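Local coordinates for protein N-(5'-phosphoribosyl)anthranilate isomerase (Pyrococcus furiosus, PDB 4AAJ) that catalyses the isomerisation of N-(5-phospho-beta-D-ribosyl)anthranilate to 1-(2-carboxyphenylamino)-1-deoxy-D-ribulose 5-phosphate, the third step from chorismate to L-tryptophan, at residues Val23-Ile28 / Ser203-Tyr208; Val72-Thr77 / Ala85-Arg90; Tyr197-Ser202 / Glu217-Arg222. All blocks are in the same frame, centred on the assembly; numbering follows the deposited sequence.

Contact 1: Val23-Ile28 / Ser203-Tyr208; sequences VKICGI and SGVEKY. With SO4 (sulfate ion), chain B.
Ile25 and Val205 touch through one methyl each. The CG2 branch of Ile25 lies 3.9 Å from CG2 of Val205, and the two side chains meet at a slant. Ile25 reaches its partner with CG2 because that branch is anti to the backbone N, while CG1 lies beside the N (chi1 -50°). Val205 offers CG2, the methyl between its own backbone N and carbonyl carbon. Both are buried, and the joint surface is small, 102 Å². The second approach is polar but loose. Glu206 OE2 comes to 4.4 Å from the carbonyl O of Gly27. Lys211 joins the two groups: its NZ forms a salt bridge with Glu206 OE2 and also bonds the carbonyl oxygens of Gly27 and Cys26. Arg54 NE bonds Gly27 O as well. Gly27 has a positive phi, which favours glycine.

The segments belong to a TIM barrel. Residues 23-25 lie on the first strand, and residues 203-208 follow the eighth, which is its neighbour in the closed sheet. The contact therefore joins the C-terminal end of strand 22-25 to the connection between strand 198-201 and helix 213-225.

Residues 203-204 form a short 3-10 turn, in which Glu206 N bonds Ser203 O at 3.1 Å. At its start the turn holds a sulfate ion, probably from the crystallisation liquor. Ser203 N donates to sulfate O2 at 2.9 Å in a nearly straight bond. Ser203 OG adds a weak bond to the same oxygen at 3.2 Å. Gly181 N and Ser202 N bind the ion too. A sulfate held by backbone N-H groups here is consistent with the phosphate site found at this end of phosphoribosyl-binding barrels. Farther out, Val37 of helix 31-38 packs on Ile25, and Phe219 of helix 213-225 on Val205.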
loop_
_atom_site.group_PDB
_atom_site.type_symbol
_atom_site.label_atom_id
_atom_site.label_comp_id
_atom_site.label_asym_id
_atom_site.label_seq_id
_atom_site.Cartn_x
_atom_site.Cartn_y
_atom_site.Cartn_z
ATOM N N VAL A 23 -1.338 3.671 9.221
ATOM C CA VAL A 23 -1.672 4.611 8.164
ATOM C C VAL A 23 -0.469 4.742 7.229
ATOM O O VAL A 23 0.629 5.105 7.665
ATOM C CB VAL A 23 -2.061 6.007 8.710
ATOM C CG1 VAL A 23 -2.429 6.957 7.580
ATOM C CG2 VAL A 23 -3.214 5.898 9.689
ATOM N N LYS A 24 -0.685 4.436 5.951
ATOM C CA LYS A 24 0.370 4.559 4.954
ATOM C C LYS A 24 -0.014 5.672 3.977
ATOM O O LYS A 24 -1.124 5.684 3.450
ATOM C CB LYS A 24 0.564 3.239 4.210
ATOM C CG LYS A 24 1.601 3.292 3.090
ATOM C CD LYS A 24 1.887 1.905 2.544
ATOM C CE LYS A 24 2.605 1.974 1.200
ATOM N NZ LYS A 24 1.642 2.222 0.090
ATOM N N ILE A 25 0.894 6.609 3.744
ATOM C CA ILE A 25 0.657 7.649 2.739
ATOM C C ILE A 25 1.494 7.300 1.518
ATOM O O ILE A 25 2.715 7.340 1.577
ATOM C CB ILE A 25 1.060 9.059 3.229
ATOM C CG1 ILE A 25 0.465 9.373 4.609
ATOM C CG2 ILE A 25 0.705 10.102 2.168
ATOM C CD1 ILE A 25 -1.038 9.309 4.709
ATOM N N CYS A 26 0.832 6.958 0.418
ATOM C CA CYS A 26 1.507 6.363 -0.735
ATOM C C CYS A 26 1.800 7.373 -1.844
ATOM O O CYS A 26 1.140 8.406 -1.945
ATOM C CB CYS A 26 0.662 5.217 -1.314
ATOM S SG CYS A 26 1.659 4.126 -2.352
ATOM N N GLY A 27 2.795 7.053 -2.661
ATOM C CA GLY A 27 3.071 7.793 -3.893
ATOM C C GLY A 27 3.699 9.152 -3.689
ATOM O O GLY A 27 3.248 10.138 -4.277
ATOM N N ILE A 28 4.721 9.220 -2.843
ATOM C CA ILE A 28 5.495 10.471 -2.723
ATOM C C ILE A 28 6.601 10.538 -3.778
ATOM O O ILE A 28 7.130 9.503 -4.231
ATOM C CB ILE A 28 6.044 10.704 -1.286
ATOM C CG1 ILE A 28 7.044 9.611 -0.895
ATOM C CG2 ILE A 28 4.897 10.847 -0.289
ATOM C CD1 ILE A 28 7.829 9.930 0.375
ATOM N N SER A 203 -4.051 10.089 -3.507
ATOM C CA SER A 203 -4.741 11.269 -4.055
ATOM C C SER A 203 -5.578 12.032 -3.041
ATOM O O SER A 203 -5.697 13.262 -3.124
ATOM C CB SER A 203 -5.642 10.868 -5.225
ATOM O OG SER A 203 -4.867 10.339 -6.281
ATOM N N GLY A 204 -6.159 11.301 -2.093
ATOM C CA GLY A 204 -7.033 11.877 -1.073
ATOM C C GLY A 204 -6.398 12.918 -0.171
ATOM O O GLY A 204 -7.104 13.737 0.427
ATOM N N VAL A 205 -5.070 12.888 -0.065
ATOM C CA VAL A 205 -4.331 13.861 0.746
ATOM C C VAL A 205 -3.462 14.809 -0.103
ATOM O O VAL A 205 -2.510 15.419 0.398
ATOM C CB VAL A 205 -3.510 13.178 1.871
ATOM C CG1 VAL A 205 -4.442 12.558 2.901
ATOM C CG2 VAL A 205 -2.547 12.136 1.312
ATOM N N GLU A 206 -3.810 14.934 -1.384
ATOM C CA GLU A 206 -3.039 15.722 -2.347
ATOM C C GLU A 206 -3.753 17.000 -2.775
ATOM O O GLU A 206 -4.981 17.092 -2.702
ATOM C CB GLU A 206 -2.762 14.903 -3.608
ATOM C CG GLU A 206 -1.580 13.956 -3.527
ATOM C CD GLU A 206 -1.333 13.224 -4.835
ATOM O OE1 GLU A 206 -1.983 13.567 -5.845
ATOM O OE2 GLU A 206 -0.486 12.303 -4.862
ATOM N N LYS A 207 -2.958 17.971 -3.226
ATOM C CA LYS A 207 -3.438 19.172 -3.917
ATOM C C LYS A 207 -2.430 19.550 -4.993
ATOM O O LYS A 207 -1.252 19.773 -4.695
ATOM C CB LYS A 207 -3.646 20.343 -2.953
ATOM C CG LYS A 207 -5.026 20.380 -2.310
ATOM C CD LYS A 207 -5.430 21.784 -1.881
ATOM C CE LYS A 207 -4.797 22.183 -0.557
ATOM N NZ LYS A 207 -5.438 23.398 0.022
ATOM N N TYR A 208 -2.898 19.604 -6.237
ATOM C CA TYR A 208 -2.055 19.883 -7.412
ATOM C C TYR A 208 -0.935 18.842 -7.607
ATOM O O TYR A 208 0.170 19.172 -8.060
ATOM C CB TYR A 208 -1.485 21.311 -7.370
ATOM C CG TYR A 208 -2.504 22.403 -7.090
ATOM C CD1 TYR A 208 -3.192 23.030 -8.132
ATOM C CD2 TYR A 208 -2.770 22.815 -5.781
ATOM C CE1 TYR A 208 -4.119 24.031 -7.877
ATOM C CE2 TYR A 208 -3.693 23.814 -5.516
ATOM C CZ TYR A 208 -4.364 24.418 -6.565
ATOM O OH TYR A 208 -5.280 25.408 -6.298
HETATM S S SO4 B . -5.857 6.664 -3.776
HETATM O O1 SO4 B . -5.064 5.418 -3.810
HETATM O O2 SO4 B . -5.174 7.648 -4.642
HETATM O O3 SO4 B . -5.948 7.200 -2.408
HETATM O O4 SO4 B . -7.222 6.372 -4.265
#

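Contact 2: Val72-Thr77 / Ala85-Arg90; sequences VFLVST and AMAIER
Segments 72-77 and 85-90 are nearest at Leu74 and Ile88, whose CA atoms are 7.9 Å apart. Leu74 is the strand residue that carries the contact. Its CB faces the helix, and a single methyl, CD2, does the touching. That methyl lies 3.9 Å from CB of Ala87, which points back at the strand. It also lies 4.4 Å from CG1 of Ile88, and 4.2 Å from the backbone N of that residue. The leucine extends its CG anti to the backbone N (chi1 -170°), and this carries the branched end across to the helix. With only a methyl at Ala87, CD2 also comes to 4.0 Å from Ala87 O. All three residues are buried, and the side-chain contacts are apolar. Trp84 and Thr91 of the same helix also touch Leu74. Phe114 of helix 104-114 packs against Ile88.

On the strand, Leu74 bonds through its backbone to Tyr95 and Gln97 of strand 95-98. Strand, helix and next parallel strand thus form a beta-alpha-beta crossover, the repeating unit of the TIM barrel, with Leu74 part of the apolar layer between sheet and outer helix.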
loop_
_atom_site.group_PDB
_atom_site.type_symbol
_atom_site.label_atom_id
_atom_site.label_comp_id
_atom_site.label_asym_id
_atom_site.label_seq_id
_atom_site.Cartn_x
_atom_site.Cartn_y
_atom_site.Cartn_z
ATOM N N VAL A 72 9.636 2.789 3.833
ATOM C CA VAL A 72 9.276 3.248 2.495
ATOM C C VAL A 72 9.085 2.022 1.604
ATOM O O VAL A 72 10.017 1.256 1.349
ATOM C CB VAL A 72 10.372 4.166 1.910
ATOM C CG1 VAL A 72 10.023 4.600 0.477
ATOM C CG2 VAL A 72 10.543 5.389 2.786
ATOM N N PHE A 73 7.857 1.830 1.143
ATOM C CA PHE A 73 7.563 0.724 0.250
ATOM C C PHE A 73 7.980 1.086 -1.180
ATOM O O PHE A 73 7.629 2.145 -1.667
ATOM C CB PHE A 73 6.074 0.387 0.318
ATOM C CG PHE A 73 5.710 -0.437 1.535
ATOM C CD1 PHE A 73 5.509 0.174 2.774
ATOM C CD2 PHE A 73 5.611 -1.820 1.436
ATOM C CE1 PHE A 73 5.210 -0.599 3.909
ATOM C CE2 PHE A 73 5.302 -2.599 2.554
ATOM C CZ PHE A 73 5.108 -1.981 3.791
ATOM N N LEU A 74 8.733 0.199 -1.815
ATOM C CA LEU A 74 8.981 0.300 -3.264
ATOM C C LEU A 74 7.764 -0.313 -3.962
ATOM O O LEU A 74 7.540 -1.521 -3.880
ATOM C CB LEU A 74 10.255 -0.454 -3.609
ATOM C CG LEU A 74 10.832 -0.298 -5.019
ATOM C CD1 LEU A 74 11.385 1.117 -5.148
ATOM C CD2 LEU A 74 11.910 -1.352 -5.248
ATOM N N VAL A 75 6.963 0.533 -4.616
ATOM C CA VAL A 75 5.642 0.143 -5.135
ATOM C C VAL A 75 5.774 -0.002 -6.637
ATOM O O VAL A 75 6.253 0.914 -7.292
ATOM C CB VAL A 75 4.592 1.233 -4.851
ATOM C CG1 VAL A 75 3.209 0.828 -5.349
ATOM C CG2 VAL A 75 4.542 1.576 -3.356
ATOM N N SER A 76 5.357 -1.134 -7.184
ATOM C CA SER A 76 5.474 -1.317 -8.627
ATOM C C SER A 76 4.491 -2.350 -9.176
ATOM O O SER A 76 4.016 -3.236 -8.446
ATOM C CB SER A 76 6.890 -1.748 -8.964
ATOM O OG SER A 76 7.122 -1.738 -10.375
ATOM N N THR A 77 4.215 -2.229 -10.475
ATOM C CA THR A 77 3.426 -3.225 -11.188
ATOM C C THR A 77 4.323 -4.249 -11.882
ATOM O O THR A 77 3.829 -5.103 -12.617
ATOM C CB THR A 77 2.519 -2.540 -12.229
ATOM O OG1 THR A 77 3.329 -1.736 -13.091
ATOM C CG2 THR A 77 1.487 -1.650 -11.545
ATOM N N ALA A 85 14.274 -7.876 -8.280
ATOM C CA ALA A 85 15.603 -8.019 -7.669
ATOM C C ALA A 85 16.465 -6.811 -7.994
ATOM O O ALA A 85 17.042 -6.182 -7.114
ATOM C CB ALA A 85 16.272 -9.300 -8.145
ATOM N N MET A 86 16.524 -6.460 -9.274
ATOM C CA MET A 86 17.327 -5.330 -9.694
ATOM C C MET A 86 16.838 -4.004 -9.128
ATOM O O MET A 86 17.642 -3.162 -8.768
ATOM C CB MET A 86 17.454 -5.293 -11.225
ATOM C CG MET A 86 18.244 -6.468 -11.805
ATOM S SD MET A 86 19.702 -6.976 -10.859
ATOM C CE MET A 86 20.811 -5.580 -11.082
ATOM N N ALA A 87 15.518 -3.820 -9.029
ATOM C CA ALA A 87 14.983 -2.598 -8.448
ATOM C C ALA A 87 15.350 -2.467 -6.966
ATOM O O ALA A 87 15.673 -1.382 -6.495
ATOM C CB ALA A 87 13.467 -2.525 -8.627
ATOM N N ILE A 88 15.278 -3.580 -6.252
ATOM C CA ILE A 88 15.607 -3.617 -4.824
ATOM C C ILE A 88 17.088 -3.262 -4.629
ATOM O O ILE A 88 17.413 -2.386 -3.816
ATOM C CB ILE A 88 15.255 -4.994 -4.208
ATOM C CG1 ILE A 88 13.737 -5.208 -4.210
ATOM C CG2 ILE A 88 15.784 -5.117 -2.775
ATOM C CD1 ILE A 88 13.323 -6.648 -3.969
ATOM N N GLU A 89 17.956 -3.900 -5.417
ATOM C CA GLU A 89 19.403 -3.667 -5.361
ATOM C C GLU A 89 19.752 -2.219 -5.664
ATOM O O GLU A 89 20.552 -1.583 -4.958
ATOM C CB GLU A 89 20.127 -4.594 -6.335
ATOM C CG GLU A 89 20.233 -6.025 -5.849
ATOM C CD GLU A 89 20.854 -6.961 -6.868
ATOM O OE1 GLU A 89 21.481 -6.484 -7.844
ATOM O OE2 GLU A 89 20.719 -8.188 -6.689
ATOM N N ARG A 90 19.121 -1.688 -6.707
ATOM C CA ARG A 90 19.371 -0.330 -7.141
ATOM C C ARG A 90 18.832 0.719 -6.164
ATOM O O ARG A 90 19.354 1.817 -6.121
ATOM C CB ARG A 90 18.839 -0.103 -8.578
ATOM C CG ARG A 90 19.608 -0.870 -9.645
ATOM C CD ARG A 90 18.806 -1.055 -10.932
ATOM N NE ARG A 90 19.444 -1.985 -11.873
ATOM C CZ ARG A 90 18.807 -2.614 -12.862
ATOM N NH1 ARG A 90 17.505 -2.437 -13.042
ATOM N NH2 ARG A 90 19.465 -3.440 -13.662
#

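Contact 3: Tyr197-Ser202 / Glu217-Arg222. With SO4 (sulfate ion), chain B.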
loop_
_atom_site.group_PDB
_atom_site.type_symbol
_atom_site.label_atom_id
_atom_site.label_comp_id
_atom_site.label_asym_id
_atom_site.label_seq_id
_atom_site.Cartn_x
_atom_site.Cartn_y
_atom_site.Cartn_z
ATOM N N TYR A 197 -6.602 -3.589 9.494
ATOM C CA TYR A 197 -5.382 -3.373 10.255
ATOM C C TYR A 197 -4.807 -1.977 9.945
ATOM O O TYR A 197 -4.198 -1.333 10.801
ATOM C CB TYR A 197 -4.372 -4.498 9.959
ATOM C CG TYR A 197 -2.995 -4.264 10.541
ATOM C CD1 TYR A 197 -2.727 -4.528 11.885
ATOM C CD2 TYR A 197 -1.960 -3.757 9.749
ATOM C CE1 TYR A 197 -1.468 -4.298 12.421
ATOM C CE2 TYR A 197 -0.700 -3.532 10.277
ATOM C CZ TYR A 197 -0.460 -3.807 11.611
ATOM O OH TYR A 197 0.793 -3.584 12.138
ATOM N N GLY A 198 -5.016 -1.504 8.719
ATOM C CA GLY A 198 -4.576 -0.160 8.344
ATOM C C GLY A 198 -5.248 0.393 7.103
ATOM O O GLY A 198 -6.065 -0.276 6.463
ATOM N N VAL A 199 -4.921 1.637 6.785
ATOM C CA VAL A 199 -5.446 2.296 5.593
ATOM C C VAL A 199 -4.298 2.882 4.787
ATOM O O VAL A 199 -3.238 3.189 5.336
ATOM C CB VAL A 199 -6.466 3.418 5.911
ATOM C CG1 VAL A 199 -7.782 2.828 6.407
ATOM C CG2 VAL A 199 -5.906 4.430 6.907
ATOM N N ASP A 200 -4.531 3.038 3.490
ATOM C CA ASP A 200 -3.550 3.558 2.563
ATOM C C ASP A 200 -4.221 4.628 1.715
ATOM O O ASP A 200 -5.318 4.420 1.202
ATOM C CB ASP A 200 -3.048 2.404 1.693
ATOM C CG ASP A 200 -2.018 2.826 0.676
ATOM O OD1 ASP A 200 -0.863 3.043 1.060
ATOM O OD2 ASP A 200 -2.363 2.906 -0.520
ATOM N N VAL A 201 -3.563 5.773 1.564
ATOM C CA VAL A 201 -4.113 6.874 0.765
ATOM C C VAL A 201 -3.023 7.553 -0.070
ATOM O O VAL A 201 -1.858 7.598 0.342
ATOM C CB VAL A 201 -4.839 7.903 1.675
ATOM C CG1 VAL A 201 -3.910 8.436 2.750
ATOM C CG2 VAL A 201 -5.437 9.048 0.864
ATOM N N SER A 202 -3.403 8.050 -1.250
ATOM C CA SER A 202 -2.500 8.821 -2.094
ATOM C C SER A 202 -3.152 10.148 -2.518
ATOM O O SER A 202 -2.841 11.194 -1.947
ATOM C CB SER A 202 -2.041 8.008 -3.310
ATOM O OG SER A 202 -1.025 8.686 -4.029
ATOM N N GLU A 217 -2.113 15.566 7.805
ATOM C CA GLU A 217 -2.313 15.622 9.256
ATOM C C GLU A 217 -3.752 15.283 9.656
ATOM O O GLU A 217 -3.976 14.534 10.608
ATOM C CB GLU A 217 -1.898 17.000 9.797
ATOM C CG GLU A 217 -1.932 17.146 11.314
ATOM C CD GLU A 217 -3.320 17.458 11.855
ATOM O OE1 GLU A 217 -4.076 18.211 11.193
ATOM O OE2 GLU A 217 -3.658 16.953 12.947
ATOM N N GLU A 218 -4.716 15.839 8.922
ATOM C CA GLU A 218 -6.140 15.596 9.159
ATOM C C GLU A 218 -6.520 14.135 8.910
ATOM O O GLU A 218 -7.180 13.510 9.746
ATOM C CB GLU A 218 -6.981 16.512 8.272
ATOM C CG GLU A 218 -8.465 16.533 8.601
ATOM C CD GLU A 218 -9.293 17.208 7.521
ATOM O OE1 GLU A 218 -8.705 17.825 6.606
ATOM O OE2 GLU A 218 -10.538 17.118 7.588
ATOM N N PHE A 219 -6.101 13.600 7.762
ATOM C CA PHE A 219 -6.389 12.210 7.423
ATOM C C PHE A 219 -5.868 11.255 8.490
ATOM O O PHE A 219 -6.600 10.385 8.961
ATOM C CB PHE A 219 -5.796 11.833 6.060
ATOM C CG PHE A 219 -6.170 10.444 5.601
ATOM C CD1 PHE A 219 -5.463 9.329 6.051
ATOM C CD2 PHE A 219 -7.232 10.253 4.726
ATOM C CE1 PHE A 219 -5.811 8.051 5.637
ATOM C CE2 PHE A 219 -7.580 8.976 4.308
ATOM C CZ PHE A 219 -6.866 7.877 4.762
ATOM N N VAL A 220 -4.600 11.416 8.857
ATOM C CA VAL A 220 -3.966 10.531 9.828
ATOM C C VAL A 220 -4.684 10.635 11.175
ATOM O O VAL A 220 -5.052 9.616 11.762
ATOM C CB VAL A 220 -2.449 10.806 9.966
ATOM C CG1 VAL A 220 -1.827 9.938 11.049
ATOM C CG2 VAL A 220 -1.736 10.560 8.642
ATOM N N ARG A 221 -4.910 11.868 11.634
ATOM C CA ARG A 221 -5.573 12.118 12.919
ATOM C C ARG A 221 -6.943 11.443 12.990
ATOM O O ARG A 221 -7.227 10.713 13.942
ATOM C CB ARG A 221 -5.698 13.625 13.181
ATOM C CG ARG A 221 -6.088 13.992 14.608
ATOM C CD ARG A 221 -6.337 15.490 14.770
ATOM N NE ARG A 221 -7.541 15.937 14.063
ATOM C CZ ARG A 221 -7.552 16.792 13.042
ATOM N NH1 ARG A 221 -6.422 17.327 12.601
ATOM N NH2 ARG A 221 -8.701 17.125 12.466
ATOM N N ARG A 222 -7.775 11.688 11.976
ATOM C CA ARG A 222 -9.117 11.110 11.898
ATOM C C ARG A 222 -9.088 9.583 11.858
ATOM O O ARG A 222 -9.890 8.921 12.530
ATOM C CB ARG A 222 -9.875 11.648 10.678
ATOM C CG ARG A 222 -10.288 13.106 10.780
ATOM C CD ARG A 222 -11.247 13.479 9.665
ATOM N NE ARG A 222 -11.594 14.898 9.695
ATOM C CZ ARG A 222 -12.638 15.436 9.067
ATOM N NH1 ARG A 222 -13.459 14.679 8.348
ATOM N NH2 ARG A 222 -12.864 16.740 9.160
HETATM S S SO4 B . -5.857 6.664 -3.776
HETATM O O1 SO4 B . -5.064 5.418 -3.810
HETATM O O2 SO4 B . -5.174 7.648 -4.642
HETATM O O3 SO4 B . -5.948 7.200 -2.408
HETATM O O4 SO4 B . -7.222 6.372 -4.265
#
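Phe219 on the helix meets two valines of the strand, and every contact across is apolar. Val201 lies over one face of the ring. Its CG1 is 3.6 Å from the ring centroid and 18° off the normal, a CH-pi contact. The nearest ring atom to that methyl is CE1, at 3.5 Å. Val201 CB also reaches the ring, 3.7 Å from CZ. Phe219 CG is anti to its backbone N (chi1 -175°), which carries the ring away from the helix toward the strand. Val199 comes in at the ring edge, near its plane, with CG2 3.8 Å from CE1. An alanine here removes the ring, so Val201 CG1 would probably lose its CH-pi face and a gap open beside Val199.

The polar and charged bonds lie outside this apolar core. On the helix, Arg221 NH1 donates to Glu217 OE2 at 2.8 Å, a salt bridge one turn apart. The oxygen is met on its syn side. Arg222 NH2 and Glu218 OE2 pair at 2.8 Å by charge alone. At the strand's C-terminal end, Ser202 N donates to sulfate O3 at 2.9 Å with an angle of 166°.

Strand 198-201 is the last of the eight in the barrel, and helix 213-225 is the last helix, packed on its outer side. Val199 also touches Val23 and Val201 touches Ile25 on strand 22-25, where the barrel closes. Val187 and Ile191 of helix 187-194 flank the packing, touching Phe219 and Val199 respectively.

How the contacts relate
All three contacts are buried and reach the same eight-stranded barrel. Contacts 1 and 3 are neighbours, with centres 9 Å apart, and share the seam between strands 22-25 and 198-201. There Cys26 N probably bonds Val201 O, and Lys24 NZ pairs with Asp200 OD1. Contact 2 lies on the opposite side of the chain's centre from contact 3 and touches contact 1 through Lys24 with Phe73 and Cys26 with Val75. Contacts 2 and 3 are strand-on-helix packing, aliphatic in one and aromatic in the other. Contacts 1 and 3 add polar bonds where strand 198-201 ends, through the sulfate they share; contact 2 has no bound ion.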